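Local coordinates for isomaltodextranase (Arthrobacter globiformis, PDB 5AWQ), which hydrolyses alpha-1,6-glucosidic linkages in polysaccharides, removing successive isomaltose units from the non-reducing ends of the chains, at residues I77-G82 and V195-I200; M318-F323 and W357-K362; T421-K426 and D448-A453. All blocks are in the same frame, centred on the assembly; numbering follows the deposited sequence.

How the interactions relate
Interactions 1 and 2 belong to the catalytic barrel, and interaction 3 to the beta sandwich of alpha-galactosidase C-terminal type that follows it. Interaction 1 is the one at the active site. Its Asp81 binds a glucose unit, and its side chain is about 6 Å from that of Asp201, the probable nucleophile. Interaction 2 joins two loops that follow barrel strands. Its centre is 20 Å from that of interaction 1, with nearest atoms about 10 Å apart. Interaction 3 lies farther out, its centre 39 Å from that of interaction 1 and 27 Å from that of interaction 2. It carries a phosphate instead of sugar. The three do not touch and follow in series along the chain.

Interaction 1 (I77-G82 and V195-I200); sequences IACTDG and VPYLRI. With GLC (alpha-D-glucopyranose), chain B; GLC (alpha-D-glucopyranose), chain C.
Cys79 and Arg199 meet because of how their side chains turn. SG of Cys79 is anti to the backbone N (chi1 -170°). Arg199 CG is anti to the carbonyl carbon (chi1 -59°), and the chain runs on extended, setting CD 3.7 Å from Cys79 SG. The bend at chi3 then turns the guanidinium toward Tyr197 OH and Asp81. The sulfur also lies obliquely beside the Tyr197 ring, 4.2 Å from its CD2, a Cys sulfur-aromatic contact. Further back, CD1 of Ile77 packs on CG of Pro196 at 3.9 Å.

Arg199 NE donates to Tyr197 OH at 2.9 Å, in the guanidinium plane, and Arg199 CG lies over one face of that ring, toward the rim. Tyr197 OH is also hydrogen-bonded to Tyr40. NH1 of Arg199 forms a salt bridge with Asp314.

Strands 77-79 and 197-200 are parallel staves of a (beta/alpha)8 barrel, with strand 120-124 between them. The contact therefore passes over strand 120-124 on the inner side of the barrel. Asp81 follows the C-terminal end of its strand, where such barrels carry their active sites.

There Asp81 OD1 and Arg199 NH2 form a long salt bridge of 4.0 Å, their flat groups turned 23° apart. Two waters bridge the gap, each donating to OD1 and accepting from NH2. One of them also donates to Thr80 O; the other is hydrogen-bonded to O3 of the chain B glucose. The other carboxylate oxygen, OD2, accepts from O4 of the same glucose at 2.8 Å. Gly82 N, 2.8 Å from Asp81 OD2, donates to it from above the carboxylate plane and so helps fix its rotation. CA of Gly82 is 3.5 Å from O5 of the chain C glucose, where a CB would collide with the sugar.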
loop_
_atom_site.group_PDB
_atom_site.type_symbol
_atom_site.label_atom_id
_atom_site.label_comp_id
_atom_site.label_asym_id
_atom_site.label_seq_id
_atom_site.Cartn_x
_atom_site.Cartn_y
_atom_site.Cartn_z
ATOM N N ILE A 77 -16.248 -3.990 -3.956
ATOM C CA ILE A 77 -15.886 -5.235 -3.284
ATOM C C ILE A 77 -16.568 -5.264 -1.916
ATOM O O ILE A 77 -16.498 -4.289 -1.195
ATOM C CB ILE A 77 -14.351 -5.316 -3.104
ATOM C CG1 ILE A 77 -13.625 -5.460 -4.442
ATOM C CG2 ILE A 77 -13.974 -6.468 -2.181
ATOM C CD1 ILE A 77 -12.129 -5.246 -4.378
ATOM N N ALA A 78 -17.261 -6.356 -1.591
ATOM C CA ALA A 78 -17.776 -6.620 -0.254
ATOM C C ALA A 78 -16.858 -7.671 0.334
ATOM O O ALA A 78 -16.702 -8.755 -0.231
ATOM C CB ALA A 78 -19.217 -7.119 -0.286
ATOM N N CYS A 79 -16.209 -7.331 1.446
ATOM C CA CYS A 79 -15.127 -8.146 1.988
ATOM C C CYS A 79 -15.468 -8.652 3.371
ATOM O O CYS A 79 -15.919 -7.902 4.219
ATOM C CB CYS A 79 -13.867 -7.294 2.048
ATOM S SG CYS A 79 -12.342 -8.191 2.426
ATOM N N THR A 80 -15.250 -9.940 3.599
ATOM C CA THR A 80 -15.392 -10.513 4.926
ATOM C C THR A 80 -14.197 -10.165 5.813
ATOM O O THR A 80 -13.214 -9.586 5.342
ATOM C CB THR A 80 -15.582 -12.050 4.871
ATOM O OG1 THR A 80 -14.428 -12.651 4.271
ATOM C CG2 THR A 80 -16.809 -12.415 4.074
ATOM N N ASP A 81 -14.285 -10.510 7.098
ATOM C CA ASP A 81 -13.212 -10.289 8.055
ATOM C C ASP A 81 -13.105 -11.536 8.941
ATOM O O ASP A 81 -13.362 -12.654 8.458
ATOM C CB ASP A 81 -13.431 -8.965 8.826
ATOM C CG ASP A 81 -12.181 -8.479 9.522
ATOM O OD1 ASP A 81 -11.304 -7.896 8.839
ATOM O OD2 ASP A 81 -12.061 -8.701 10.741
ATOM N N GLY A 82 -12.698 -11.371 10.193
ATOM C CA GLY A 82 -12.481 -12.481 11.095
ATOM C C GLY A 82 -13.726 -13.128 11.659
ATOM O O GLY A 82 -14.770 -13.187 11.003
ATOM N N VAL A 195 -12.330 -13.938 -6.521
ATOM C CA VAL A 195 -11.920 -13.001 -5.479
ATOM C C VAL A 195 -10.732 -12.169 -5.942
ATOM O O VAL A 195 -9.695 -12.728 -6.262
ATOM C CB VAL A 195 -11.554 -13.781 -4.213
ATOM C CG1 VAL A 195 -10.981 -12.862 -3.145
ATOM C CG2 VAL A 195 -12.771 -14.518 -3.695
ATOM N N PRO A 196 -10.866 -10.822 -5.981
ATOM C CA PRO A 196 -9.744 -10.013 -6.398
ATOM C C PRO A 196 -8.824 -9.544 -5.266
ATOM O O PRO A 196 -7.789 -8.952 -5.521
ATOM C CB PRO A 196 -10.427 -8.788 -7.010
ATOM C CG PRO A 196 -11.657 -8.624 -6.205
ATOM C CD PRO A 196 -12.110 -10.028 -5.899
ATOM N N TYR A 197 -9.213 -9.837 -4.031
ATOM C CA TYR A 197 -8.562 -9.282 -2.861
ATOM C C TYR A 197 -8.624 -10.305 -1.730
ATOM O O TYR A 197 -9.709 -10.682 -1.283
ATOM C CB TYR A 197 -9.328 -8.017 -2.471
ATOM C CG TYR A 197 -8.741 -7.182 -1.357
ATOM C CD1 TYR A 197 -7.399 -6.875 -1.307
ATOM C CD2 TYR A 197 -9.547 -6.707 -0.371
ATOM C CE1 TYR A 197 -6.873 -6.103 -0.271
ATOM C CE2 TYR A 197 -9.048 -5.934 0.654
ATOM C CZ TYR A 197 -7.732 -5.626 0.698
ATOM O OH TYR A 197 -7.291 -4.864 1.773
ATOM N N LEU A 198 -7.458 -10.728 -1.264
ATOM C CA LEU A 198 -7.362 -11.712 -0.182
ATOM C C LEU A 198 -6.607 -11.065 0.979
ATOM O O LEU A 198 -5.467 -10.626 0.818
ATOM C CB LEU A 198 -6.625 -12.977 -0.663
ATOM C CG LEU A 198 -6.500 -14.119 0.359
ATOM C CD1 LEU A 198 -7.849 -14.702 0.746
ATOM C CD2 LEU A 198 -5.576 -15.205 -0.150
ATOM N N ARG A 199 -7.250 -11.038 2.142
ATOM C CA ARG A 199 -6.713 -10.387 3.325
ATOM C C ARG A 199 -6.253 -11.444 4.307
ATOM O O ARG A 199 -7.054 -12.173 4.864
ATOM C CB ARG A 199 -7.759 -9.469 3.931
ATOM C CG ARG A 199 -8.215 -8.406 2.949
ATOM C CD ARG A 199 -8.986 -7.298 3.604
ATOM N NE ARG A 199 -8.072 -6.306 4.122
ATOM C CZ ARG A 199 -7.841 -6.092 5.417
ATOM N NH1 ARG A 199 -6.982 -5.171 5.764
ATOM N NH2 ARG A 199 -8.451 -6.801 6.336
ATOM N N ILE A 200 -4.937 -11.521 4.456
ATOM C CA ILE A 200 -4.260 -12.589 5.197
ATOM C C ILE A 200 -3.736 -12.050 6.516
ATOM O O ILE A 200 -2.777 -11.251 6.536
ATOM C CB ILE A 200 -3.097 -13.159 4.366
ATOM C CG1 ILE A 200 -3.609 -13.656 2.997
ATOM C CG2 ILE A 200 -2.391 -14.243 5.143
ATOM C CD1 ILE A 200 -2.519 -14.195 2.095
HETATM C C1 GLC B . -6.712 -8.871 14.301
HETATM C C2 GLC B . -6.627 -7.844 13.184
HETATM C C3 GLC B . -7.960 -7.149 12.919
HETATM C C4 GLC B . -9.058 -8.188 12.704
HETATM C C5 GLC B . -9.065 -9.115 13.920
HETATM C C6 GLC B . -10.101 -10.235 13.815
HETATM O O2 GLC B . -5.623 -6.897 13.526
HETATM O O3 GLC B . -7.859 -6.255 11.815
HETATM O O4 GLC B . -10.319 -7.543 12.567
HETATM O O5 GLC B . -7.802 -9.744 14.094
HETATM O O6 GLC B . -10.191 -10.897 15.075
HETATM C C1 GLC C . -11.352 -11.727 15.165
HETATM C C2 GLC C . -11.552 -12.155 16.615
HETATM C C3 GLC C . -10.512 -13.165 17.076
HETATM C C4 GLC C . -10.480 -14.325 16.084
HETATM C C5 GLC C . -10.199 -13.758 14.698
HETATM C C6 GLC C . -10.158 -14.823 13.600
HETATM O O2 GLC C . -11.534 -10.995 17.450
HETATM O O3 GLC C . -10.820 -13.623 18.387
HETATM O O4 GLC C . -9.501 -15.284 16.429
HETATM O O5 GLC C . -11.235 -12.860 14.327
HETATM O O6 GLC C . -11.385 -15.528 13.483
HETATM O O HOH W 1 -11.007 -8.085 6.329
HETATM O O HOH W 2 -8.737 -7.228 9.223
#

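Interaction 2 (M318-F323 and W357-K362); sequences MRASTF and WVYTNK
Tyr359 reaches between Met318 and Ala320 and makes most of this contact. The tight part is round its hydroxyl end. Tyr359 OH is 3.2 Å from Met318 O, 3.4 Å from CB of Ala320 and 3.5 Å from CB of Met318. The Met318 chain bends at its last torsion (chi3 -72°), which brings CE back to 3.7 Å from Tyr359 CE1. SD of Met318 sits in the plane of the ring at its edge, 5.2 Å from the centroid, an edge-on Met-aromatic contact. CG2 of Val358 lies 3.5 Å above the centre of one face of the Tyr359 ring. The looser part is where Val358 CG2 approaches Ala320 CB less closely, at 4.1 Å. The buried OH is hydrogen-bonded to Asp347, which also accepts from the backbone N of Ala320 and Ser321. A leucine in place of Tyr359 would probably cost Asp347 one of its hydrogen bonds and leave a gap beside Met318 and Ala320. The packing ends toward solvent: Trp357 and Thr360 are partly exposed, Lys362 is exposed, and none of them joins the contact. Met318 is backbone-bonded to Ala344 and Ala346, which ties its segment to strand 343-345 and the residue just after it. The loops that follow the seventh and eighth strands of a (beta/alpha)8 barrel pack together here.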
loop_
_atom_site.group_PDB
_atom_site.type_symbol
_atom_site.label_atom_id
_atom_site.label_comp_id
_atom_site.label_asym_id
_atom_site.label_seq_id
_atom_site.Cartn_x
_atom_site.Cartn_y
_atom_site.Cartn_z
ATOM N N MET A 318 -12.444 2.501 7.807
ATOM C CA MET A 318 -13.099 3.767 8.123
ATOM C C MET A 318 -14.447 3.507 8.754
ATOM O O MET A 318 -15.294 2.843 8.172
ATOM C CB MET A 318 -13.255 4.599 6.857
ATOM C CG MET A 318 -11.918 5.103 6.339
ATOM S SD MET A 318 -12.015 6.222 4.933
ATOM C CE MET A 318 -12.490 5.083 3.648
ATOM N N ARG A 319 -14.628 4.049 9.955
ATOM C CA ARG A 319 -15.880 3.918 10.710
ATOM C C ARG A 319 -16.394 5.343 10.927
ATOM O O ARG A 319 -16.199 5.944 11.980
ATOM C CB ARG A 319 -15.644 3.180 12.036
ATOM C CG ARG A 319 -14.952 1.816 11.884
ATOM C CD ARG A 319 -15.049 0.970 13.144
ATOM N NE ARG A 319 -16.451 0.723 13.437
ATOM C CZ ARG A 319 -16.981 0.417 14.620
ATOM N NH1 ARG A 319 -16.241 0.221 15.705
ATOM N NH2 ARG A 319 -18.297 0.306 14.700
ATOM N N ALA A 320 -17.036 5.884 9.896
ATOM C CA ALA A 320 -17.367 7.319 9.870
ATOM C C ALA A 320 -18.177 7.732 11.066
ATOM O O ALA A 320 -17.931 8.782 11.651
ATOM C CB ALA A 320 -18.122 7.664 8.603
ATOM N N SER A 321 -19.149 6.920 11.440
ATOM C CA SER A 321 -20.075 7.337 12.494
ATOM C C SER A 321 -19.487 7.259 13.904
ATOM O O SER A 321 -20.098 7.758 14.859
ATOM C CB SER A 321 -21.412 6.615 12.359
ATOM O OG SER A 321 -22.023 7.038 11.149
ATOM N N THR A 322 -18.282 6.704 14.048
ATOM C CA THR A 322 -17.597 6.653 15.328
ATOM C C THR A 322 -16.869 7.954 15.659
ATOM O O THR A 322 -16.376 8.101 16.766
ATOM C CB THR A 322 -16.585 5.491 15.424
ATOM O OG1 THR A 322 -15.471 5.741 14.544
ATOM C CG2 THR A 322 -17.256 4.165 15.084
ATOM N N PHE A 323 -16.774 8.871 14.699
ATOM C CA PHE A 323 -16.117 10.147 14.934
ATOM C C PHE A 323 -17.100 11.149 15.506
ATOM O O PHE A 323 -18.302 10.940 15.440
ATOM C CB PHE A 323 -15.416 10.654 13.671
ATOM C CG PHE A 323 -14.188 9.845 13.320
ATOM C CD1 PHE A 323 -14.287 8.660 12.588
ATOM C CD2 PHE A 323 -12.945 10.262 13.733
ATOM C CE1 PHE A 323 -13.154 7.917 12.298
ATOM C CE2 PHE A 323 -11.810 9.524 13.439
ATOM C CZ PHE A 323 -11.918 8.353 12.724
ATOM N N TRP A 357 -21.872 10.842 2.401
ATOM C CA TRP A 357 -21.157 11.919 1.749
ATOM C C TRP A 357 -19.633 11.883 1.953
ATOM O O TRP A 357 -18.878 12.320 1.070
ATOM C CB TRP A 357 -21.706 13.288 2.200
ATOM C CG TRP A 357 -21.549 13.523 3.656
ATOM C CD1 TRP A 357 -22.450 13.237 4.648
ATOM C CD2 TRP A 357 -20.403 14.063 4.302
ATOM N NE1 TRP A 357 -21.925 13.555 5.872
ATOM C CE2 TRP A 357 -20.670 14.073 5.690
ATOM C CE3 TRP A 357 -19.158 14.540 3.844
ATOM C CZ2 TRP A 357 -19.753 14.530 6.617
ATOM C CZ3 TRP A 357 -18.247 14.997 4.770
ATOM C CH2 TRP A 357 -18.560 15.010 6.152
ATOM N N VAL A 358 -19.172 11.403 3.108
ATOM C CA VAL A 358 -17.738 11.459 3.401
ATOM C C VAL A 358 -16.962 10.576 2.410
ATOM O O VAL A 358 -15.819 10.872 2.072
ATOM C CB VAL A 358 -17.391 11.048 4.853
ATOM C CG1 VAL A 358 -18.233 11.740 5.902
ATOM C CG2 VAL A 358 -17.538 9.580 5.049
ATOM N N TYR A 359 -17.614 9.519 1.941
ATOM C CA TYR A 359 -16.987 8.542 1.060
ATOM C C TYR A 359 -17.179 8.812 -0.431
ATOM O O TYR A 359 -16.551 8.156 -1.267
ATOM C CB TYR A 359 -17.553 7.166 1.379
ATOM C CG TYR A 359 -17.337 6.706 2.802
ATOM C CD1 TYR A 359 -16.061 6.625 3.333
ATOM C CD2 TYR A 359 -18.398 6.344 3.618
ATOM C CE1 TYR A 359 -15.839 6.182 4.614
ATOM C CE2 TYR A 359 -18.191 5.910 4.922
ATOM C CZ TYR A 359 -16.894 5.810 5.415
ATOM O OH TYR A 359 -16.626 5.343 6.697
ATOM N N THR A 360 -18.046 9.767 -0.774
ATOM C CA THR A 360 -18.518 9.914 -2.150
ATOM C C THR A 360 -18.252 11.299 -2.740
ATOM O O THR A 360 -18.941 11.730 -3.657
ATOM C CB THR A 360 -20.004 9.548 -2.249
ATOM O OG1 THR A 360 -20.754 10.420 -1.404
ATOM C CG2 THR A 360 -20.231 8.096 -1.821
ATOM N N ASN A 361 -17.244 11.997 -2.226
ATOM C CA ASN A 361 -16.811 13.252 -2.839
ATOM C C ASN A 361 -16.019 12.913 -4.100
ATOM O O ASN A 361 -14.938 12.336 -4.034
ATOM C CB ASN A 361 -16.010 14.092 -1.835
ATOM C CG ASN A 361 -15.404 15.352 -2.435
ATOM O OD1 ASN A 361 -15.036 15.396 -3.613
ATOM N ND2 ASN A 361 -15.234 16.374 -1.601
ATOM N N LYS A 362 -16.594 13.197 -5.263
ATOM C CA LYS A 362 -16.005 12.681 -6.491
ATOM C C LYS A 362 -14.608 13.227 -6.762
ATOM O O LYS A 362 -13.776 12.525 -7.333
ATOM C CB LYS A 362 -16.944 12.904 -7.682
ATOM C CG LYS A 362 -18.238 12.089 -7.598
ATOM C CD LYS A 362 -19.146 12.382 -8.787
ATOM C CE LYS A 362 -20.590 11.910 -8.615
ATOM N NZ LYS A 362 -21.419 12.647 -7.601
#

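Interaction 3 (T421-K426 and D448-A453); sequences TIDFAK and DSRATA. With PO4 (phosphate ion), chain D.
Ile422 and Ala451 form an antiparallel hydrogen-bonded pair, with N-H...O bonds of 2.9 Å from Ile422 N to Ala451 O and from Ala451 N to Ile422 O. Just past the strands, Phe424 N donates to Ser449 O. The Phe424 ring lays one face over the backbone of Arg450, and its CE1 touches CB of Ala451 at 4.1 Å. On the opposite face of the two strands from Ile422 and Ala451, Thr421 OG1 and Thr452 OG1 share a hydrogen bond of 2.8 Å, their side chains pointing the same way.

Arg450 stands on that same face. Its chi1 of 63° and bends at chi2 and chi3 fold the guanidinium up to a phosphate, with CG2 of Thr421 over one face, near NH2. The guanidinium edge grips the phosphate twice: NE donates to O3 at 2.8 Å and NH2 to O1 at 2.8 Å. Lys426 NZ adds a bond to O4 of 2.7 Å. One oxygen of Asp423, OD1, caps the helix start, accepting from Lys426 N in a nearly straight bond (176°). Two waters link Asp423 to Ser449.

This pairing is part of the beta sandwich of alpha-galactosidase C-terminal type. The phosphate probably came from the crystallisation liquor. Asp423 OD2 is only 2.5 Å from its O3, so one of these acid groups probably holds a proton, while Arg450 and Lys426 are likely to balance the remaining negative charge.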
loop_
_atom_site.group_PDB
_atom_site.type_symbol
_atom_site.label_atom_id
_atom_site.label_comp_id
_atom_site.label_asym_id
_atom_site.label_seq_id
_atom_site.Cartn_x
_atom_site.Cartn_y
_atom_site.Cartn_z
ATOM N N THR A 421 1.109 24.859 5.662
ATOM C CA THR A 421 1.429 25.290 4.310
ATOM C C THR A 421 2.381 24.311 3.620
ATOM O O THR A 421 3.343 23.824 4.235
ATOM C CB THR A 421 2.094 26.669 4.362
ATOM O OG1 THR A 421 1.191 27.595 4.974
ATOM C CG2 THR A 421 2.480 27.169 2.982
ATOM N N ILE A 422 2.098 24.059 2.345
ATOM C CA ILE A 422 3.043 23.427 1.447
ATOM C C ILE A 422 3.395 24.439 0.363
ATOM O O ILE A 422 2.522 24.909 -0.363
ATOM C CB ILE A 422 2.478 22.099 0.881
ATOM C CG1 ILE A 422 2.630 21.013 1.949
ATOM C CG2 ILE A 422 3.187 21.672 -0.398
ATOM C CD1 ILE A 422 4.048 20.508 2.135
ATOM N N ASP A 423 4.681 24.755 0.284
ATOM C CA ASP A 423 5.208 25.692 -0.695
ATOM C C ASP A 423 5.680 24.926 -1.912
ATOM O O ASP A 423 6.463 23.963 -1.812
ATOM C CB ASP A 423 6.362 26.481 -0.091
ATOM C CG ASP A 423 6.777 27.637 -0.958
ATOM O OD1 ASP A 423 7.652 27.438 -1.833
ATOM O OD2 ASP A 423 6.223 28.728 -0.754
ATOM N N PHE A 424 5.191 25.336 -3.075
ATOM C CA PHE A 424 5.457 24.555 -4.284
ATOM C C PHE A 424 6.934 24.561 -4.696
ATOM O O PHE A 424 7.432 23.555 -5.211
ATOM C CB PHE A 424 4.545 24.992 -5.431
ATOM C CG PHE A 424 3.058 24.915 -5.112
ATOM C CD1 PHE A 424 2.574 24.058 -4.128
ATOM C CD2 PHE A 424 2.135 25.674 -5.825
ATOM C CE1 PHE A 424 1.221 23.987 -3.855
ATOM C CE2 PHE A 424 0.788 25.604 -5.556
ATOM C CZ PHE A 424 0.328 24.757 -4.561
ATOM N N ALA A 425 7.644 25.655 -4.447
ATOM C CA ALA A 425 9.080 25.690 -4.732
ATOM C C ALA A 425 9.897 25.042 -3.625
ATOM O O ALA A 425 10.698 24.130 -3.874
ATOM C CB ALA A 425 9.543 27.122 -4.951
ATOM N N LYS A 426 9.723 25.525 -2.399
ATOM C CA LYS A 426 10.608 25.136 -1.322
ATOM C C LYS A 426 10.349 23.723 -0.810
ATOM O O LYS A 426 11.282 23.036 -0.387
ATOM C CB LYS A 426 10.515 26.151 -0.187
ATOM C CG LYS A 426 11.055 27.512 -0.613
ATOM C CD LYS A 426 11.065 28.509 0.530
ATOM C CE LYS A 426 9.661 28.966 0.873
ATOM N NZ LYS A 426 9.673 30.038 1.907
ATOM N N ASP A 448 -1.190 29.810 -7.877
ATOM C CA ASP A 448 -0.583 30.090 -6.580
ATOM C C ASP A 448 0.787 29.447 -6.459
ATOM O O ASP A 448 1.160 28.610 -7.291
ATOM C CB ASP A 448 -1.488 29.547 -5.466
ATOM C CG ASP A 448 -1.470 30.391 -4.202
ATOM O OD1 ASP A 448 -0.409 30.922 -3.804
ATOM O OD2 ASP A 448 -2.557 30.508 -3.593
ATOM N N SER A 449 1.517 29.853 -5.423
ATOM C CA SER A 449 2.865 29.403 -5.128
ATOM C C SER A 449 2.893 28.410 -3.961
ATOM O O SER A 449 3.937 27.835 -3.638
ATOM C CB SER A 449 3.748 30.607 -4.761
ATOM O OG SER A 449 3.319 31.217 -3.563
ATOM N N ARG A 450 1.727 28.205 -3.355
ATOM C CA ARG A 450 1.605 27.397 -2.143
ATOM C C ARG A 450 0.156 26.962 -1.964
ATOM O O ARG A 450 -0.757 27.513 -2.591
ATOM C CB ARG A 450 2.055 28.213 -0.929
ATOM C CG ARG A 450 1.189 29.446 -0.676
ATOM C CD ARG A 450 1.999 30.663 -0.243
ATOM N NE ARG A 450 2.569 30.533 1.104
ATOM C CZ ARG A 450 1.931 30.856 2.237
ATOM N NH1 ARG A 450 0.673 31.287 2.217
ATOM N NH2 ARG A 450 2.549 30.716 3.412
ATOM N N ALA A 451 -0.035 25.945 -1.124
ATOM C CA ALA A 451 -1.340 25.558 -0.627
ATOM C C ALA A 451 -1.280 25.748 0.876
ATOM O O ALA A 451 -0.347 25.301 1.525
ATOM C CB ALA A 451 -1.639 24.108 -0.954
ATOM N N THR A 452 -2.281 26.421 1.422
ATOM C CA THR A 452 -2.282 26.768 2.838
ATOM C C THR A 452 -3.695 26.708 3.404
ATOM O O THR A 452 -4.677 26.856 2.685
ATOM C CB THR A 452 -1.687 28.174 3.057
ATOM O OG1 THR A 452 -1.441 28.397 4.450
ATOM C CG2 THR A 452 -2.598 29.257 2.532
ATOM N N ALA A 453 -3.785 26.465 4.702
ATOM C CA ALA A 453 -5.068 26.474 5.395
ATOM C C ALA A 453 -4.871 26.771 6.869
ATOM O O ALA A 453 -3.942 26.275 7.493
ATOM C CB ALA A 453 -5.778 25.143 5.257
HETATM P P PO4 D . 6.052 29.526 2.571
HETATM O O1 PO4 D . 5.227 29.900 3.777
HETATM O O2 PO4 D . 6.818 28.250 2.873
HETATM O O3 PO4 D . 5.116 29.304 1.408
HETATM O O4 PO4 D . 7.043 30.636 2.257
HETATM O O HOH W 3 6.538 28.299 -4.358
HETATM O O HOH W 4 5.390 30.986 -1.988
#